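Local atomic coordinates of aspartate-semialdehyde dehydrogenase 2 (PDB entry 2QZ9), a protein that catalyses the NADPH-dependent reductive dephosphorylation of L-aspartyl-4-phosphate to L-aspartate-semialdehyde, a step in the biosynthesis of lysine and methionine. Residues A[128-133]-A[214-219]; A[134-139]-A[218-223]; A[210-215]-A[233-238]. All coordinates share one frame; numbering follows the deposited sequence.

Contact 1 of 3, residues A[128-133]-A[214-219]; sequences NPNCST and MKMVWE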
loop_
_atom_site.group_PDB
_atom_site.type_symbol
_atom_site.label_atom_id
_atom_site.label_comp_id
_atom_site.label_asym_id
_atom_site.label_seq_id
_atom_site.Cartn_x
_atom_site.Cartn_y
_atom_site.Cartn_z
ATOM N N ASN A 128 -4.177 -16.913 19.413
ATOM C CA ASN A 128 -3.639 -15.580 19.221
ATOM C C ASN A 128 -3.963 -15.221 17.771
ATOM O O ASN A 128 -3.588 -15.965 16.862
ATOM C CB ASN A 128 -2.118 -15.656 19.464
ATOM C CG ASN A 128 -1.480 -14.310 19.829
ATOM O OD1 ASN A 128 -0.376 -14.001 19.366
ATOM N ND2 ASN A 128 -2.133 -13.540 20.681
ATOM N N PRO A 129 -4.685 -14.101 17.532
ATOM C CA PRO A 129 -5.029 -13.776 16.144
ATOM C C PRO A 129 -3.841 -13.352 15.270
ATOM O O PRO A 129 -2.722 -13.115 15.756
ATOM C CB PRO A 129 -6.023 -12.608 16.275
ATOM C CG PRO A 129 -6.350 -12.498 17.704
ATOM C CD PRO A 129 -5.197 -13.079 18.458
ATOM N N ASN A 130 -4.123 -13.255 13.978
ATOM C CA ASN A 130 -3.189 -12.774 12.974
ATOM C C ASN A 130 -2.792 -11.303 13.215
ATOM O O ASN A 130 -3.602 -10.494 13.649
ATOM C CB ASN A 130 -3.826 -13.073 11.602
ATOM C CG ASN A 130 -3.604 -12.009 10.577
ATOM O OD1 ASN A 130 -4.323 -11.006 10.539
ATOM N ND2 ASN A 130 -2.640 -12.243 9.687
ATOM N N CYS A 131 -1.530 -10.971 12.970
ATOM C CA CYS A 131 -1.031 -9.628 13.266
ATOM C C CYS A 131 -1.870 -8.482 12.707
ATOM O O CYS A 131 -2.189 -7.553 13.443
ATOM C CB CYS A 131 0.439 -9.462 12.881
ATOM S SG CYS A 131 0.973 -10.281 11.373
ATOM N N SER A 132 -2.224 -8.564 11.424
ATOM C CA SER A 132 -2.980 -7.533 10.707
ATOM C C SER A 132 -4.340 -7.280 11.334
ATOM O O SER A 132 -4.785 -6.138 11.444
ATOM C CB SER A 132 -3.201 -7.966 9.267
ATOM O OG SER A 132 -1.964 -8.225 8.639
ATOM N N THR A 133 -4.995 -8.363 11.732
ATOM C CA THR A 133 -6.273 -8.306 12.408
ATOM C C THR A 133 -6.143 -7.640 13.790
ATOM O O THR A 133 -6.878 -6.689 14.088
ATOM C CB THR A 133 -6.899 -9.731 12.501
ATOM O OG1 THR A 133 -7.021 -10.266 11.175
ATOM C CG2 THR A 133 -8.286 -9.674 13.139
ATOM N N MET A 214 -8.604 -13.528 3.493
ATOM C CA MET A 214 -9.688 -14.296 4.106
ATOM C C MET A 214 -9.589 -14.413 5.627
ATOM O O MET A 214 -10.614 -14.457 6.296
ATOM C CB MET A 214 -9.885 -15.660 3.421
ATOM C CG MET A 214 -10.602 -15.562 2.053
ATOM S SD MET A 214 -11.953 -14.337 2.020
ATOM C CE MET A 214 -13.149 -15.161 3.096
ATOM N N LYS A 215 -8.372 -14.401 6.177
ATOM C CA LYS A 215 -8.182 -14.347 7.639
ATOM C C LYS A 215 -8.611 -13.043 8.291
ATOM O O LYS A 215 -9.200 -13.053 9.376
ATOM C CB LYS A 215 -6.720 -14.616 8.026
ATOM C CG LYS A 215 -6.282 -16.057 7.827
ATOM C CD LYS A 215 -4.830 -16.209 8.229
ATOM C CE LYS A 215 -4.299 -17.577 7.872
ATOM N NZ LYS A 215 -2.845 -17.427 7.518
ATOM N N MET A 216 -8.303 -11.907 7.666
ATOM C CA MET A 216 -8.797 -10.646 8.214
ATOM C C MET A 216 -10.330 -10.636 8.265
ATOM O O MET A 216 -10.910 -10.140 9.217
ATOM C CB MET A 216 -8.248 -9.440 7.458
ATOM C CG MET A 216 -6.721 -9.325 7.508
ATOM S SD MET A 216 -6.135 -7.808 6.734
ATOM C CE MET A 216 -6.636 -6.568 7.937
ATOM N N VAL A 217 -10.979 -11.181 7.233
ATOM C CA VAL A 217 -12.438 -11.357 7.225
ATOM C C VAL A 217 -12.933 -12.216 8.398
ATOM O O VAL A 217 -13.641 -11.726 9.274
ATOM C CB VAL A 217 -12.919 -11.960 5.882
ATOM C CG1 VAL A 217 -14.417 -12.284 5.930
ATOM C CG2 VAL A 217 -12.603 -11.010 4.743
ATOM N N TRP A 218 -12.530 -13.483 8.427
ATOM C CA TRP A 218 -13.050 -14.428 9.408
ATOM C C TRP A 218 -12.667 -14.074 10.836
ATOM O O TRP A 218 -13.490 -14.149 11.742
ATOM C CB TRP A 218 -12.552 -15.840 9.129
ATOM C CG TRP A 218 -12.943 -16.437 7.825
ATOM C CD1 TRP A 218 -14.146 -16.312 7.166
ATOM C CD2 TRP A 218 -12.140 -17.318 7.037
ATOM N NE1 TRP A 218 -14.114 -17.045 6.000
ATOM C CE2 TRP A 218 -12.897 -17.674 5.903
ATOM C CE3 TRP A 218 -10.841 -17.840 7.180
ATOM C CZ2 TRP A 218 -12.399 -18.521 4.910
ATOM C CZ3 TRP A 218 -10.345 -18.682 6.191
ATOM C CH2 TRP A 218 -11.125 -19.010 5.069
ATOM N N GLU A 219 -11.416 -13.690 11.047
ATOM C CA GLU A 219 -10.994 -13.360 12.407
ATOM C C GLU A 219 -11.661 -12.099 12.916
ATOM O O GLU A 219 -11.974 -12.006 14.105
ATOM C CB GLU A 219 -9.481 -13.275 12.515
ATOM C CG GLU A 219 -8.793 -14.571 12.155
ATOM C CD GLU A 219 -7.301 -14.504 12.357
ATOM O OE1 GLU A 219 -6.847 -13.727 13.218
ATOM O OE2 GLU A 219 -6.575 -15.226 11.653
#
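Glu219 of helix 211-224 reaches Asn130 and Pro129, in the turn before helix 131-147. Its CB lies 3.8 Å from CG2 of Thr133, the two side chains crossing obliquely. With CG beside the backbone N (chi1 -60°) and the chain stretched beyond it (chi2 -176°), the carboxylate is carried past Thr133 to the ring of Pro129 and the backbone N of Asn130. CD of Glu219 lies 3.8 Å from both N and CB of Asn130. OE1 accepts the backbone N-H of Asn130 at 2.9 Å from N, a nearly straight bond (169°) on the syn lone pair, and also touches CB of Pro129. Glu219 OE2 rests 3.5 Å from Asn130 CB. The same oxygen forms a salt bridge with Arg100, a predicted phosphate-binding residue.

Asn130 is the N-cap of helix 131-147. Its OD1 takes two bonds from Thr133, one from the backbone N at 3.0 Å and one from OG1 at 2.9 Å, both tilted out of the carbonyl plane, while ND2 is held by OE1 of Glu212. The amide is thus gripped at both ends and its rotation fixed. Thr133 OG1 also packs on the opposing helix, 3.5 Å from CA of Met216. Bent at chi3, Met216 brings SD and CE alongside CB of Ser132, each 3.9 Å away, to form the apolar side of the contact.

Cys131, which forms the acyl-thioester intermediate, is the first residue of the helix; its CB is directed away from segment 214-219, which it does not touch. Glu219 therefore grips the nucleophile's neighbours and not the nucleophile itself. Its carboxylate joins the backbone just before Cys131 to Arg100, and probably acts as a second-shell group, positioning the turn and the predicted phosphate site together.

Contact 2 of 3, residues A[134-139]-A[218-223]; sequences IQMLVA and WETQKI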
loop_
_atom_site.group_PDB
_atom_site.type_symbol
_atom_site.label_atom_id
_atom_site.label_comp_id
_atom_site.label_asym_id
_atom_site.label_seq_id
_atom_site.Cartn_x
_atom_site.Cartn_y
_atom_site.Cartn_z
ATOM N N ILE A 134 -5.207 -8.115 14.612
ATOM C CA ILE A 134 -4.947 -7.500 15.937
ATOM C C ILE A 134 -4.889 -5.970 15.870
ATOM O O ILE A 134 -5.646 -5.294 16.551
ATOM C CB ILE A 134 -3.643 -8.029 16.608
ATOM C CG1 ILE A 134 -3.803 -9.480 17.075
ATOM C CG2 ILE A 134 -3.248 -7.161 17.817
ATOM C CD1 ILE A 134 -2.472 -10.176 17.375
ATOM N N GLN A 135 -3.999 -5.428 15.050
ATOM C CA GLN A 135 -3.798 -3.970 15.021
ATOM C C GLN A 135 -4.985 -3.206 14.475
ATOM O O GLN A 135 -5.257 -2.090 14.920
ATOM C CB GLN A 135 -2.524 -3.587 14.262
ATOM C CG GLN A 135 -2.537 -3.842 12.752
ATOM C CD GLN A 135 -1.219 -3.481 12.099
ATOM O OE1 GLN A 135 -0.230 -4.189 12.265
ATOM N NE2 GLN A 135 -1.195 -2.372 11.348
ATOM N N MET A 136 -5.679 -3.792 13.502
ATOM C CA MET A 136 -6.865 -3.164 12.928
ATOM C C MET A 136 -7.995 -3.116 13.961
ATOM O O MET A 136 -8.681 -2.105 14.081
ATOM C CB MET A 136 -7.339 -3.908 11.672
ATOM C CG MET A 136 -8.581 -3.300 11.043
ATOM S SD MET A 136 -9.050 -4.076 9.501
ATOM C CE MET A 136 -9.796 -5.626 10.041
ATOM N N LEU A 137 -8.178 -4.209 14.698
ATOM C CA LEU A 137 -9.281 -4.305 15.631
ATOM C C LEU A 137 -9.058 -3.466 16.876
ATOM O O LEU A 137 -10.006 -2.857 17.374
ATOM C CB LEU A 137 -9.592 -5.757 15.981
ATOM C CG LEU A 137 -10.085 -6.575 14.778
ATOM C CD1 LEU A 137 -10.629 -7.900 15.262
ATOM C CD2 LEU A 137 -11.157 -5.816 13.960
ATOM N N VAL A 138 -7.815 -3.392 17.350
ATOM C CA VAL A 138 -7.484 -2.466 18.452
ATOM C C VAL A 138 -7.864 -1.025 18.061
ATOM O O VAL A 138 -8.535 -0.328 18.829
ATOM C CB VAL A 138 -5.994 -2.553 18.888
ATOM C CG1 VAL A 138 -5.651 -1.452 19.891
ATOM C CG2 VAL A 138 -5.686 -3.910 19.501
ATOM N N ALA A 139 -7.455 -0.593 16.864
ATOM C CA ALA A 139 -7.765 0.759 16.388
ATOM C C ALA A 139 -9.270 1.001 16.183
ATOM O O ALA A 139 -9.760 2.092 16.480
ATOM C CB ALA A 139 -7.008 1.050 15.110
ATOM N N TRP A 218 -12.530 -13.483 8.427
ATOM C CA TRP A 218 -13.050 -14.428 9.408
ATOM C C TRP A 218 -12.667 -14.074 10.836
ATOM O O TRP A 218 -13.490 -14.149 11.742
ATOM C CB TRP A 218 -12.552 -15.840 9.129
ATOM C CG TRP A 218 -12.943 -16.437 7.825
ATOM C CD1 TRP A 218 -14.146 -16.312 7.166
ATOM C CD2 TRP A 218 -12.140 -17.318 7.037
ATOM N NE1 TRP A 218 -14.114 -17.045 6.000
ATOM C CE2 TRP A 218 -12.897 -17.674 5.903
ATOM C CE3 TRP A 218 -10.841 -17.840 7.180
ATOM C CZ2 TRP A 218 -12.399 -18.521 4.910
ATOM C CZ3 TRP A 218 -10.345 -18.682 6.191
ATOM C CH2 TRP A 218 -11.125 -19.010 5.069
ATOM N N GLU A 219 -11.416 -13.690 11.047
ATOM C CA GLU A 219 -10.994 -13.360 12.407
ATOM C C GLU A 219 -11.661 -12.099 12.916
ATOM O O GLU A 219 -11.974 -12.006 14.105
ATOM C CB GLU A 219 -9.481 -13.275 12.515
ATOM C CG GLU A 219 -8.793 -14.571 12.155
ATOM C CD GLU A 219 -7.301 -14.504 12.357
ATOM O OE1 GLU A 219 -6.847 -13.727 13.218
ATOM O OE2 GLU A 219 -6.575 -15.226 11.653
ATOM N N THR A 220 -11.918 -11.138 12.029
ATOM C CA THR A 220 -12.680 -9.948 12.440
ATOM C C THR A 220 -14.094 -10.285 12.937
ATOM O O THR A 220 -14.511 -9.845 14.004
ATOM C CB THR A 220 -12.737 -8.894 11.318
ATOM O OG1 THR A 220 -11.399 -8.428 11.054
ATOM C CG2 THR A 220 -13.653 -7.714 11.703
ATOM N N GLN A 221 -14.828 -11.067 12.157
ATOM C CA GLN A 221 -16.195 -11.413 12.521
ATOM C C GLN A 221 -16.246 -12.285 13.779
ATOM O O GLN A 221 -17.135 -12.108 14.592
ATOM C CB GLN A 221 -16.904 -12.082 11.346
ATOM C CG GLN A 221 -17.064 -11.165 10.161
ATOM C CD GLN A 221 -17.598 -11.884 8.946
ATOM O OE1 GLN A 221 -17.469 -13.101 8.830
ATOM N NE2 GLN A 221 -18.205 -11.129 8.021
ATOM N N LYS A 222 -15.284 -13.197 13.941
ATOM C CA LYS A 222 -15.182 -14.017 15.152
ATOM C C LYS A 222 -14.913 -13.173 16.402
ATOM O O LYS A 222 -15.610 -13.315 17.409
ATOM C CB LYS A 222 -14.111 -15.117 15.013
ATOM C CG LYS A 222 -14.001 -16.036 16.272
ATOM C CD LYS A 222 -13.248 -17.339 15.987
ATOM C CE LYS A 222 -13.281 -18.287 17.190
ATOM N NZ LYS A 222 -12.600 -19.578 16.886
ATOM N N ILE A 223 -13.917 -12.287 16.320
ATOM C CA ILE A 223 -13.477 -11.458 17.455
ATOM C C ILE A 223 -14.506 -10.402 17.884
ATOM O O ILE A 223 -14.694 -10.158 19.076
ATOM C CB ILE A 223 -12.101 -10.802 17.163
ATOM C CG1 ILE A 223 -10.995 -11.872 17.168
ATOM C CG2 ILE A 223 -11.783 -9.702 18.180
ATOM C CD1 ILE A 223 -9.744 -11.487 16.440
#
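Helices 131-147 and 211-224 run in broadly the same direction here, the axes of 134-139 and 218-223 crossing at -42° with a closest approach of 10.7 Å; their CA atoms come closest at Leu137 and Thr220, 7.3 Å apart.

Leu137 carries most of the contact by spreading its two methyl groups over the opposite helix. CD1 meets Ile223, coming within 3.6 Å of the CG2 branch and close to CB and CD1 as well. CD2 goes to Thr220, where it lies 3.9 Å from CG2 and equally near OG1. The leucine thus spans one turn of its partner, between side chains three residues apart. In Ile223 it is the short CG2 branch, opposite the backbone N (CG1 at chi1 -70°), that comes closest to the leucine.

Met136 touches Thr220 from another direction, the two side chains crossing at about a right angle. Its chain runs straight through the first two torsions and bends at the third (chi3 76°), which brings CE to 3.4 Å from OG1 of Thr220. That hydroxyl is hydrogen-bonded to the backbone O of Met216, one turn earlier in its own helix, while CE of Met136 and CD2 of Leu137 pack on the same oxygen. No hydrogen bond links the two segments.

The packing continues toward the start of helix 131-147, where Thr133 touches both Thr220 and Ile223. Gln135 and Ala139 lie against strand 306-313 of the six-stranded sheet, while Ile134 and Val138 meet helix 317-335. Segment 134-139 thus has helix 211-224, this strand and helix 317-335 among its neighbours.

Contact 3 of 3, residues A[210-215]-A[233-238]; sequences TKEEMK and PTCVRV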
loop_
_atom_site.group_PDB
_atom_site.type_symbol
_atom_site.label_atom_id
_atom_site.label_comp_id
_atom_site.label_asym_id
_atom_site.label_seq_id
_atom_site.Cartn_x
_atom_site.Cartn_y
_atom_site.Cartn_z
ATOM N N THR A 210 -6.891 -13.974 -1.063
ATOM C CA THR A 210 -5.873 -14.874 -0.540
ATOM C C THR A 210 -6.280 -15.296 0.855
ATOM O O THR A 210 -7.232 -14.747 1.414
ATOM C CB THR A 210 -4.474 -14.228 -0.490
ATOM O OG1 THR A 210 -4.482 -13.147 0.443
ATOM C CG2 THR A 210 -4.054 -13.728 -1.858
ATOM N N LYS A 211 -5.554 -16.259 1.417
ATOM C CA LYS A 211 -5.810 -16.745 2.775
ATOM C C LYS A 211 -5.596 -15.649 3.816
ATOM O O LYS A 211 -6.360 -15.546 4.777
ATOM C CB LYS A 211 -4.919 -17.941 3.082
ATOM C CG LYS A 211 -5.572 -18.998 3.943
ATOM C CD LYS A 211 -5.767 -20.310 3.180
ATOM C CE LYS A 211 -4.787 -21.381 3.623
ATOM N NZ LYS A 211 -3.455 -20.811 3.980
ATOM N N GLU A 212 -4.564 -14.825 3.627
ATOM C CA GLU A 212 -4.323 -13.695 4.523
ATOM C C GLU A 212 -5.518 -12.731 4.515
ATOM O O GLU A 212 -5.987 -12.295 5.569
ATOM C CB GLU A 212 -3.013 -12.973 4.159
ATOM C CG GLU A 212 -2.643 -11.792 5.058
ATOM C CD GLU A 212 -2.145 -12.205 6.442
ATOM O OE1 GLU A 212 -1.728 -11.320 7.222
ATOM O OE2 GLU A 212 -2.158 -13.418 6.756
ATOM N N GLU A 213 -6.015 -12.434 3.319
ATOM C CA GLU A 213 -7.183 -11.579 3.157
ATOM C C GLU A 213 -8.402 -12.246 3.801
ATOM O O GLU A 213 -9.121 -11.624 4.592
ATOM C CB GLU A 213 -7.407 -11.269 1.675
ATOM C CG GLU A 213 -6.243 -10.494 1.048
ATOM C CD GLU A 213 -6.276 -10.412 -0.468
ATOM O OE1 GLU A 213 -7.137 -11.043 -1.118
ATOM O OE2 GLU A 213 -5.418 -9.694 -1.031
ATOM N N MET A 214 -8.604 -13.528 3.493
ATOM C CA MET A 214 -9.688 -14.296 4.106
ATOM C C MET A 214 -9.589 -14.413 5.627
ATOM O O MET A 214 -10.614 -14.457 6.296
ATOM C CB MET A 214 -9.885 -15.660 3.421
ATOM C CG MET A 214 -10.602 -15.562 2.053
ATOM S SD MET A 214 -11.953 -14.337 2.020
ATOM C CE MET A 214 -13.149 -15.161 3.096
ATOM N N LYS A 215 -8.372 -14.401 6.177
ATOM C CA LYS A 215 -8.182 -14.347 7.639
ATOM C C LYS A 215 -8.611 -13.043 8.291
ATOM O O LYS A 215 -9.200 -13.053 9.376
ATOM C CB LYS A 215 -6.720 -14.616 8.026
ATOM C CG LYS A 215 -6.282 -16.057 7.827
ATOM C CD LYS A 215 -4.830 -16.209 8.229
ATOM C CE LYS A 215 -4.299 -17.577 7.872
ATOM N NZ LYS A 215 -2.845 -17.427 7.518
ATOM N N PRO A 233 -10.634 -6.913 2.242
ATOM C CA PRO A 233 -9.190 -6.675 2.226
ATOM C C PRO A 233 -8.479 -6.871 0.882
ATOM O O PRO A 233 -8.903 -7.685 0.068
ATOM C CB PRO A 233 -8.656 -7.706 3.251
ATOM C CG PRO A 233 -9.871 -8.606 3.603
ATOM C CD PRO A 233 -10.923 -8.322 2.547
ATOM N N THR A 234 -7.419 -6.089 0.665
ATOM C CA THR A 234 -6.348 -6.425 -0.273
ATOM C C THR A 234 -5.048 -6.368 0.530
ATOM O O THR A 234 -4.675 -5.307 1.043
ATOM C CB THR A 234 -6.247 -5.443 -1.479
ATOM O OG1 THR A 234 -7.416 -5.534 -2.300
ATOM C CG2 THR A 234 -5.012 -5.747 -2.344
ATOM N N CYS A 235 -4.364 -7.507 0.637
ATOM C CA CYS A 235 -3.112 -7.599 1.382
ATOM C C CYS A 235 -1.887 -7.611 0.455
ATOM O O CYS A 235 -1.808 -8.408 -0.482
ATOM C CB CYS A 235 -3.133 -8.837 2.283
ATOM S SG CYS A 235 -4.456 -8.787 3.528
ATOM N N VAL A 236 -0.941 -6.709 0.727
ATOM C CA VAL A 236 0.222 -6.485 -0.146
ATOM C C VAL A 236 1.537 -6.588 0.647
ATOM O O VAL A 236 1.664 -5.994 1.711
ATOM C CB VAL A 236 0.147 -5.088 -0.853
ATOM C CG1 VAL A 236 1.319 -4.884 -1.817
ATOM C CG2 VAL A 236 -1.208 -4.893 -1.598
ATOM N N ARG A 237 2.503 -7.356 0.128
ATOM C CA ARG A 237 3.844 -7.365 0.709
ATOM C C ARG A 237 4.637 -6.168 0.192
ATOM O O ARG A 237 4.687 -5.930 -1.020
ATOM C CB ARG A 237 4.590 -8.657 0.368
ATOM C CG ARG A 237 5.946 -8.797 1.078
ATOM C CD ARG A 237 5.823 -9.424 2.476
ATOM N NE ARG A 237 5.192 -10.736 2.438
ATOM C CZ ARG A 237 4.688 -11.377 3.492
ATOM N NH1 ARG A 237 4.701 -10.833 4.708
ATOM N NH2 ARG A 237 4.139 -12.562 3.314
ATOM N N VAL A 238 5.251 -5.425 1.106
ATOM C CA VAL A 238 6.087 -4.275 0.736
ATOM C C VAL A 238 7.544 -4.466 1.215
ATOM O O VAL A 238 7.784 -5.294 2.098
ATOM C CB VAL A 238 5.479 -2.927 1.238
ATOM C CG1 VAL A 238 4.152 -2.649 0.525
ATOM C CG2 VAL A 238 5.306 -2.924 2.767
HETATM O O HOH W 1 -3.052 -10.916 -0.755
#
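Glu213 and Cys235 meet through a carboxylate-to-backbone bond: OE2 accepts the N-H of Cys235 at 2.9 Å from N, nearly straight (168°) and on the anti side, somewhat out of the carboxylate plane. CG of Glu213 lies 3.5 Å from SG of Cys235, and CG of Glu212 touches the same sulfur from the preceding residue. Pro233 completes the first shell, its CG 3.3 Å from the backbone O of Glu213.

Around this, a water is hydrogen-bonded to OE2 of Glu213 (2.7 Å), OG1 of Thr210 and O of Cys235, linking helix start and chain. The other oxygen, OE1, takes the backbone N-H of Thr210 at 2.9 Å from N, from well above the carboxylate plane, and forms a salt bridge with Arg296 of the second subunit. CB of Thr234 is directed away from the helix, and OG1 bonds to His249 of the second subunit. Bent at chi2 (73°), Glu212 brings OE1 to Gln158, a predicted substrate-binding residue, as well as to Asn130.

Thr210 and Glu213 form a capping box at the start of helix 211-224, the returning bond from Glu213 N to Thr210 OG1 being weak; here the capping glutamate also ties the helix to the backbone of Cys235 at the dimer interface.

In the fold
Helix 211-224 runs through all three contacts. Contact 3 holds its first turn, contact 1 its middle and contact 2 its later turns. The centres of contacts 1 and 2 are about 6 Å apart, those of 1 and 3 about 10 Å, and those of 2 and 3 about 14 Å. Contacts 1 and 2 merge through methionines, Met216 CE lying 3.8 Å from Met136 SD. Contact 3 joins contact 1 through Glu212, which reaches Asn130, and by Met216 SD against Cys235 SG at 3.7 Å. Glu212 lies about 5 Å from catalytic Cys131, side chain to side chain, so contacts 1 and 3 border the active site, and both also touch the second subunit.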